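LINE-1 retrotransposable element ORF1 protein (Homo sapiens, PDB 2W7A) binds single-stranded RNA and DNA and acts as a nucleic acid chaperone essential for LINE-1 retrotransposition. Local coordinates at residues A[15-19]-A[20-24]; A[67-71]-A[72-76]. All coordinates share one frame; numbering follows the deposited sequence.

Interaction 1 of 2, residues A[15-19]-A[20-24]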
ATOM      1  N   ASP A  15       0.331  -3.134 -17.193  1.00 16.50           N
ATOM      2  CA  ASP A  15       1.528  -3.391 -18.007  1.00 15.74           C
ATOM      3  C   ASP A  15       2.489  -2.213 -18.056  1.00 15.28           C
ATOM      4  O   ASP A  15       3.615  -2.348 -18.567  1.00 17.89           O
ATOM      5  CB  ASP A  15       1.146  -3.807 -19.439  1.00 14.94           C
ATOM      6  CG  ASP A  15       0.428  -5.147 -19.533  1.00 20.22           C
ATOM      7  OD1 ASP A  15       0.623  -6.000 -18.675  1.00 20.22           O
ATOM      8  OD2 ASP A  15      -0.339  -5.335 -20.512  1.00 26.25           O
ATOM      9  N   VAL A  16       2.064  -1.049 -17.598  1.00 14.79           N
ATOM     10  CA  VAL A  16       2.897   0.139 -17.643  1.00 13.50           C
ATOM     11  C   VAL A  16       3.273   0.632 -16.249  1.00 14.12           C
ATOM     12  O   VAL A  16       3.865   1.701 -16.096  1.00 15.75           O
ATOM     13  CB  VAL A  16       2.275   1.272 -18.538  1.00 14.90           C
ATOM     14  CG1 VAL A  16       2.011   0.727 -19.952  1.00 15.40           C
ATOM     15  CG2 VAL A  16       0.983   1.842 -17.896  1.00 18.09           C
ATOM     16  N   GLU A  17       3.023  -0.190 -15.225  1.00 14.49           N
ATOM     17  CA  GLU A  17       3.411   0.158 -13.889  1.00 12.70           C
ATOM     18  C   GLU A  17       4.917   0.138 -13.789  1.00 14.88           C
ATOM     19  O   GLU A  17       5.587  -0.669 -14.410  1.00 17.22           O
ATOM     20  CB  GLU A  17       2.784  -0.818 -12.880  1.00 14.36           C
ATOM     21  CG  GLU A  17       3.059  -0.558 -11.396  1.00 15.32           C
ATOM     22  CD  GLU A  17       2.207  -1.477 -10.510  1.00 14.18           C
ATOM     23  OE1 GLU A  17       1.024  -1.089 -10.260  1.00 18.69           O
ATOM     24  OE2 GLU A  17       2.671  -2.562 -10.133  1.00 14.98           O
ATOM     25  N   ASN A  18       5.463   1.071 -13.045  1.00 16.68           N
ATOM     26  CA  ASN A  18       6.882   1.171 -12.802  1.00 17.16           C
ATOM     27  C   ASN A  18       7.054   1.713 -11.384  1.00 13.34           C
ATOM     28  O   ASN A  18       6.068   1.964 -10.659  1.00 16.52           O
ATOM     29  CB  ASN A  18       7.585   2.025 -13.876  1.00 16.79           C
ATOM     30  CG  ASN A  18       7.035   3.419 -13.954  1.00 18.54           C
ATOM     31  OD1 ASN A  18       6.737   4.036 -12.918  1.00 18.09           O
ATOM     32  ND2 ASN A  18       6.883   3.940 -15.163  1.00 19.90           N
ATOM     33  N   GLY A  19       8.307   1.858 -10.948  1.00 19.31           N
ATOM     34  CA  GLY A  19       8.578   2.222  -9.543  1.00 19.50           C
ATOM     35  C   GLY A  19       8.021   3.588  -9.162  1.00 18.07           C
ATOM     36  O   GLY A  19       7.498   3.809  -8.027  1.00 19.75           O
ATOM     37  N   THR A  20       8.120   4.521 -10.094  1.00 18.97           N
ATOM     38  CA  THR A  20       7.599   5.869  -9.912  1.00 19.96           C
ATOM     39  C   THR A  20       6.093   5.823  -9.732  1.00 18.29           C
ATOM     40  O   THR A  20       5.532   6.502  -8.859  1.00 17.19           O
ATOM     41  CB  THR A  20       7.974   6.796 -11.099  1.00 21.19           C
ATOM     42  OG1 THR A  20       9.394   6.897 -11.158  1.00 26.20           O
ATOM     43  CG2 THR A  20       7.411   8.206 -10.891  1.00 23.02           C
ATOM     44  N   LYS A  21       5.416   5.021 -10.532  1.00 15.75           N
ATOM     45  CA  LYS A  21       3.971   4.892 -10.389  1.00 14.12           C
ATOM     46  C   LYS A  21       3.564   4.281  -9.076  1.00 16.07           C
ATOM     47  O   LYS A  21       2.578   4.701  -8.476  1.00 17.70           O
ATOM     48  CB  LYS A  21       3.341   4.155 -11.568  1.00 18.61           C
ATOM     49  CG  LYS A  21       3.437   4.954 -12.871  1.00 21.66           C
ATOM     50  CD  LYS A  21       2.885   4.217 -14.110  1.00 22.90           C
ATOM     51  CE  LYS A  21       3.074   5.079 -15.404  1.00 32.92           C
ATOM     52  NZ  LYS A  21       3.296   4.304 -16.688  1.00 34.28           N
ATOM     53  N   LEU A  22       4.341   3.314  -8.608  1.00 13.48           N
ATOM     54  CA  LEU A  22       4.051   2.671  -7.336  1.00 14.05           C
ATOM     55  C   LEU A  22       4.223   3.655  -6.163  1.00 13.49           C
ATOM     56  O   LEU A  22       3.410   3.678  -5.230  1.00 14.13           O
ATOM     57  CB  LEU A  22       4.888   1.434  -7.094  1.00 17.84           C
ATOM     58  CG  LEU A  22       4.406   0.179  -7.807  1.00 15.31           C
ATOM     59  CD1 LEU A  22       5.568  -0.759  -7.843  1.00 21.51           C
ATOM     60  CD2 LEU A  22       3.205  -0.425  -7.160  1.00 16.63           C
ATOM     61  N   GLU A  23       5.261   4.481  -6.230  1.00 13.72           N
ATOM     62  CA  GLU A  23       5.444   5.515  -5.218  1.00 17.75           C
ATOM     63  C   GLU A  23       4.284   6.496  -5.240  1.00 15.98           C
ATOM     64  O   GLU A  23       3.760   6.869  -4.178  1.00 17.38           O
ATOM     65  CB  GLU A  23       6.761   6.249  -5.414  1.00 18.26           C
ATOM     66  CG  GLU A  23       7.935   5.351  -5.127  1.00 23.12           C
ATOM     67  CD  GLU A  23       9.307   5.932  -5.538  1.00 36.74           C
ATOM     68  OE1 GLU A  23       9.379   7.050  -6.105  1.00 40.18           O
ATOM     69  OE2 GLU A  23      10.311   5.243  -5.268  1.00 40.74           O
ATOM     70  N   ASN A  24       3.839   6.870  -6.424  1.00 15.46           N
ATOM     71  CA  ASN A  24       2.728   7.807  -6.574  1.00 15.95           C
ATOM     72  C   ASN A  24       1.409   7.198  -6.063  1.00 14.88           C
ATOM     73  O   ASN A  24       0.577   7.878  -5.450  1.00 17.48           O
ATOM     74  CB  ASN A  24       2.581   8.266  -8.042  1.00 19.81           C
ATOM     75  CG  ASN A  24       3.717   9.156  -8.505  1.00 23.85           C
ATOM     76  OD1 ASN A  24       4.550   9.615  -7.704  1.00 26.39           O
ATOM     77  ND2 ASN A  24       3.779   9.380  -9.805  1.00 24.93           N
TER
HETATM   78  O   HOH W   1       9.091   2.424  -6.283  1.00 42.03           O
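Asn-18 is the N-cap of helix 19-33, the first helix of this RRM domain, and its carboxamide reaches over the opening turn to Lys-21. With CG between the backbone N and the carbonyl carbon (chi1 59°), OD1 is turned back to the helix end and accepts from Lys-21 N at 2.9 Å, the donor lying nearly on the line of the C=O bond. The first main-chain bonds of the helix follow, Leu-22 N to Asn-18 O and Glu-23 N to Gly-19 O.

The side chain of Lys-21 runs obliquely past the carboxamide of Asn-18, with Lys-21 CG 3.4 Å from Asn-18 OD1, and continues back along the loop. Beyond it, NZ donates to Val-16 O at 2.7 Å, approaching from above the carbonyl plane.

Glu-17 and Leu-22 cross at about a right angle: the carboxylate carbon CD rests 3.7 Å from Leu-22 CD2, while OE1 forms a salt bridge with Arg-50 on strand 45-51. Leu-22 also packs on Ile-48 of that strand. Replacing Glu-17 with an alanine would probably leave Arg-50 without this anionic mate and uncover part of the Leu-22 isobutyl group. At the start of the helix, a water donates to both Gly-19 O, at 2.7 Å, and Glu-23 OE2, at 3.2 Å.

Interaction 2 of 2, residues A[67-71]-A[72-76]; sequences VRFTK and VEMKE
Phe-69 places its ring against Lys-75 through a chi1 of -74°, which sets CG anti to its own carbonyl carbon, while Met-74, a selenomethionine, sends CG anti to its backbone N (chi1 174°) and so brings that methylene up to the ring. The contact lies at the strand-to-helix junction of the RRM fold, where strand 64-69 ends and the chain turns into helix 72-85, the second long helix of the domain.

Lys-75 meets the phenyl ring with its backbone end. Its CA sits over one face, 4.0 Å from the ring centroid and 13° off the normal, a CH-pi contact, and its CB comes to 3.8 Å from Phe-69 CD1. CG still skirts the ring at CD1, and beyond it the lysine chain bends away, so the aromatic face packs on the first turn of the helix and not on the ammonium group. Met-74 CG approaches the same ring obliquely, 3.7 Å from Phe-69 CD2, and the two side chains cross at about a right angle. Beyond CG the selenomethionine bends away from the ring. Val-43 touches both Phe-69 and Met-74, and Ile-45 and Leu-6 add contacts to the phenyl group, tying the junction to strands 45-51 and 5-9.

Lys-71 occupies the N-cap position, but it is its main-chain carbonyl that binds the first turn across this junction. Met-74 N makes a weak, bent bond to Lys-71 O, with an angle of 131° at the hydrogen. Thr-70, just before Lys-71, has its OG1 hydrogen-bonded to Gln-44 O, fastening the turn to the loop that leads into strand 45-51. The straighter bond to Lys-71 O comes from Lys-75 N, 3.1 Å away in the carbonyl plane.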
ATOM      1  N   VAL A  67       4.660  -2.951   1.171  1.00  9.54           N
ATOM      2  CA  VAL A  67       5.135  -1.627   1.489  1.00 10.18           C
ATOM      3  C   VAL A  67       5.951  -1.731   2.791  1.00 11.92           C
ATOM      4  O   VAL A  67       5.442  -2.151   3.838  1.00 12.97           O
ATOM      5  CB  VAL A  67       3.961  -0.658   1.615  1.00 12.36           C
ATOM      6  CG1 VAL A  67       4.479   0.781   1.928  1.00 17.12           C
ATOM      7  CG2 VAL A  67       3.053  -0.725   0.396  1.00 14.34           C
ATOM      8  N   ARG A  68       7.244  -1.394   2.714  1.00 12.18           N
ATOM      9  CA  ARG A  68       8.116  -1.497   3.908  0.60 11.76           C
ATOM     10  C   ARG A  68       8.348  -0.075   4.420  1.00 13.76           C
ATOM     11  O   ARG A  68       8.803   0.789   3.710  1.00 18.13           O
ATOM     12  CB  ARG A  68       9.443  -2.161   3.562  0.60 19.05           C
ATOM     13  CG  ARG A  68      10.366  -2.340   4.777  0.60 19.72           C
ATOM     14  CD  ARG A  68      11.554  -3.240   4.437  0.60 20.70           C
ATOM     15  NE  ARG A  68      12.369  -3.555   5.597  0.60 28.31           N
ATOM     16  CZ  ARG A  68      13.593  -4.080   5.539  0.60 37.83           C
ATOM     17  NH1 ARG A  68      14.156  -4.363   4.365  0.60 42.58           N
ATOM     18  NH2 ARG A  68      14.259  -4.322   6.664  0.60 41.76           N
ATOM     19  N   PHE A  69       7.950   0.150   5.668  1.00 12.82           N
ATOM     20  CA  PHE A  69       8.059   1.430   6.312  1.00 11.62           C
ATOM     21  C   PHE A  69       9.382   1.519   7.049  1.00 12.51           C
ATOM     22  O   PHE A  69       9.905   0.499   7.514  1.00 14.85           O
ATOM     23  CB  PHE A  69       6.917   1.606   7.305  1.00 12.40           C
ATOM     24  CG  PHE A  69       5.604   1.866   6.669  1.00 10.17           C
ATOM     25  CD1 PHE A  69       4.869   0.854   6.117  1.00 12.68           C
ATOM     26  CD2 PHE A  69       5.080   3.125   6.638  1.00 14.83           C
ATOM     27  CE1 PHE A  69       3.642   1.097   5.535  1.00 13.40           C
ATOM     28  CE2 PHE A  69       3.846   3.366   6.053  1.00 17.27           C
ATOM     29  CZ  PHE A  69       3.164   2.343   5.479  1.00 17.53           C
ATOM     30  N   THR A  70       9.921   2.728   7.134  1.00 12.49           N
ATOM     31  CA  THR A  70      11.136   2.955   7.928  1.00 12.58           C
ATOM     32  C   THR A  70      10.852   2.703   9.411  1.00 14.69           C
ATOM     33  O   THR A  70      11.708   2.148  10.134  1.00 16.41           O
ATOM     34  CB  THR A  70      11.640   4.390   7.699  1.00 16.02           C
ATOM     35  OG1 THR A  70      11.878   4.576   6.280  1.00 19.40           O
ATOM     36  CG2 THR A  70      12.887   4.698   8.508  1.00 21.89           C
ATOM     37  N   LYS A  71       9.660   3.114   9.848  1.00 11.25           N
ATOM     38  CA  LYS A  71       9.269   3.004  11.270  1.00 12.54           C
ATOM     39  C   LYS A  71       8.129   2.027  11.451  1.00  8.89           C
ATOM     40  O   LYS A  71       7.088   2.178  10.810  1.00 10.64           O
ATOM     41  CB  LYS A  71       8.868   4.373  11.834  1.00 13.72           C
ATOM     42  CG  LYS A  71      10.084   5.340  11.947  1.00 20.47           C
ATOM     43  CD  LYS A  71       9.729   6.631  12.645  1.00 31.80           C
ATOM     44  CE  LYS A  71       9.410   6.420  14.124  1.00 49.82           C
ATOM     45  NZ  LYS A  71      10.559   5.841  14.871  1.00 59.95           N
ATOM     46  N   VAL A  72       8.339   1.033  12.315  1.00 10.19           N
ATOM     47  CA  VAL A  72       7.277   0.085  12.632  1.00  9.76           C
ATOM     48  C   VAL A  72       6.078   0.800  13.225  1.00  9.69           C
ATOM     49  O   VAL A  72       4.926   0.457  12.940  1.00 11.04           O
ATOM     50  CB  VAL A  72       7.812  -1.028  13.587  1.00 11.19           C
ATOM     51  CG1 VAL A  72       6.722  -1.980  14.034  1.00 11.74           C
ATOM     52  CG2 VAL A  72       8.939  -1.774  12.887  1.00 12.03           C
ATOM     53  N   GLU A  73       6.323   1.804  14.043  1.00  9.91           N
ATOM     54  CA  GLU A  73       5.203   2.555  14.596  1.00  8.82           C
ATOM     55  C   GLU A  73       4.314   3.163  13.518  1.00 10.41           C
ATOM     56  O   GLU A  73       3.068   3.228  13.696  1.00 12.22           O
ATOM     57  CB  GLU A  73       5.735   3.647  15.532  1.00 14.35           C
ATOM     58  CG  GLU A  73       4.617   4.343  16.371  1.00 18.14           C
ATOM     59  CD  GLU A  73       5.140   5.377  17.321  1.00 23.60           C
ATOM     60  OE1 GLU A  73       6.356   5.362  17.625  1.00 27.64           O
ATOM     61  OE2 GLU A  73       4.318   6.205  17.782  1.00 24.75           O
HETATM   62  N   MSE A  74       4.907   3.584  12.392  1.00 10.84           N
HETATM   63  CA  MSE A  74       4.137   4.202  11.355  1.00 12.45           C
HETATM   64  C   MSE A  74       3.376   3.153  10.565  1.00  9.89           C
HETATM   65  O   MSE A  74       2.177   3.356  10.212  1.00 12.33           O
HETATM   66  CB  MSE A  74       5.038   5.004  10.439  1.00 11.76           C
HETATM   67  CG  MSE A  74       4.333   5.563   9.268  1.00 14.29           C
HETATM   68 SE   MSE A  74       2.833   6.818   9.680  0.66 16.64          SE
HETATM   69  CE  MSE A  74       3.906   8.200  10.388  1.00 20.77           C
ATOM     70  N   LYS A  75       4.002   2.029  10.287  1.00 10.65           N
ATOM     71  CA  LYS A  75       3.247   0.895   9.731  1.00 10.17           C
ATOM     72  C   LYS A  75       1.964   0.634  10.549  1.00 10.40           C
ATOM     73  O   LYS A  75       0.877   0.470  10.008  1.00 11.18           O
ATOM     74  CB  LYS A  75       4.076  -0.365   9.670  1.00 10.91           C
ATOM     75  CG  LYS A  75       3.437  -1.464   9.077  1.00 14.41           C
ATOM     76  CD  LYS A  75       3.858  -2.657   9.616  1.00 20.91           C
ATOM     77  CE  LYS A  75       3.034  -2.947  10.828  1.00 22.90           C
ATOM     78  NZ  LYS A  75       2.480  -4.309  10.781  1.00 32.08           N
ATOM     79  N   GLU A  76       2.124   0.559  11.861  1.00 10.96           N
ATOM     80  CA  GLU A  76       1.010   0.174  12.727  1.00  8.71           C
ATOM     81  C   GLU A  76      -0.040   1.272  12.752  1.00  9.04           C
ATOM     82  O   GLU A  76      -1.238   0.977  12.839  1.00 11.19           O
ATOM     83  CB  GLU A  76       1.535  -0.124  14.150  1.00  9.18           C
ATOM     84  CG  GLU A  76       2.387  -1.380  14.185  1.00 11.03           C
ATOM     85  CD  GLU A  76       2.849  -1.810  15.520  1.00 11.94           C
ATOM     86  OE1 GLU A  76       2.346  -1.258  16.521  1.00 13.43           O
ATOM     87  OE2 GLU A  76       3.792  -2.661  15.549  1.00 12.92           O
TER

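Overall arrangement
Both interactions begin a helix of the same RRM domain; their centres lie about 20 Å apart and their nearest atoms about 7 Å, so they do not touch. Interaction 1 is a surface contact leading from a loop into helix 19-33; interaction 2 is partly buried and leads through a two-residue turn from strand 64-69 into helix 72-85. Their chemistry follows: at 15-24 polar groups dominate, with a side-chain cap, an ammonium-carbonyl bond and a bridging water, whereas at 67-76 an aromatic ring packs against the first helical turn and the polar bonds between segments are main-chain ones. Strand 45-51 is a shared neighbour, receiving Glu-17 and Leu-22 from the first and Phe-69 from the second.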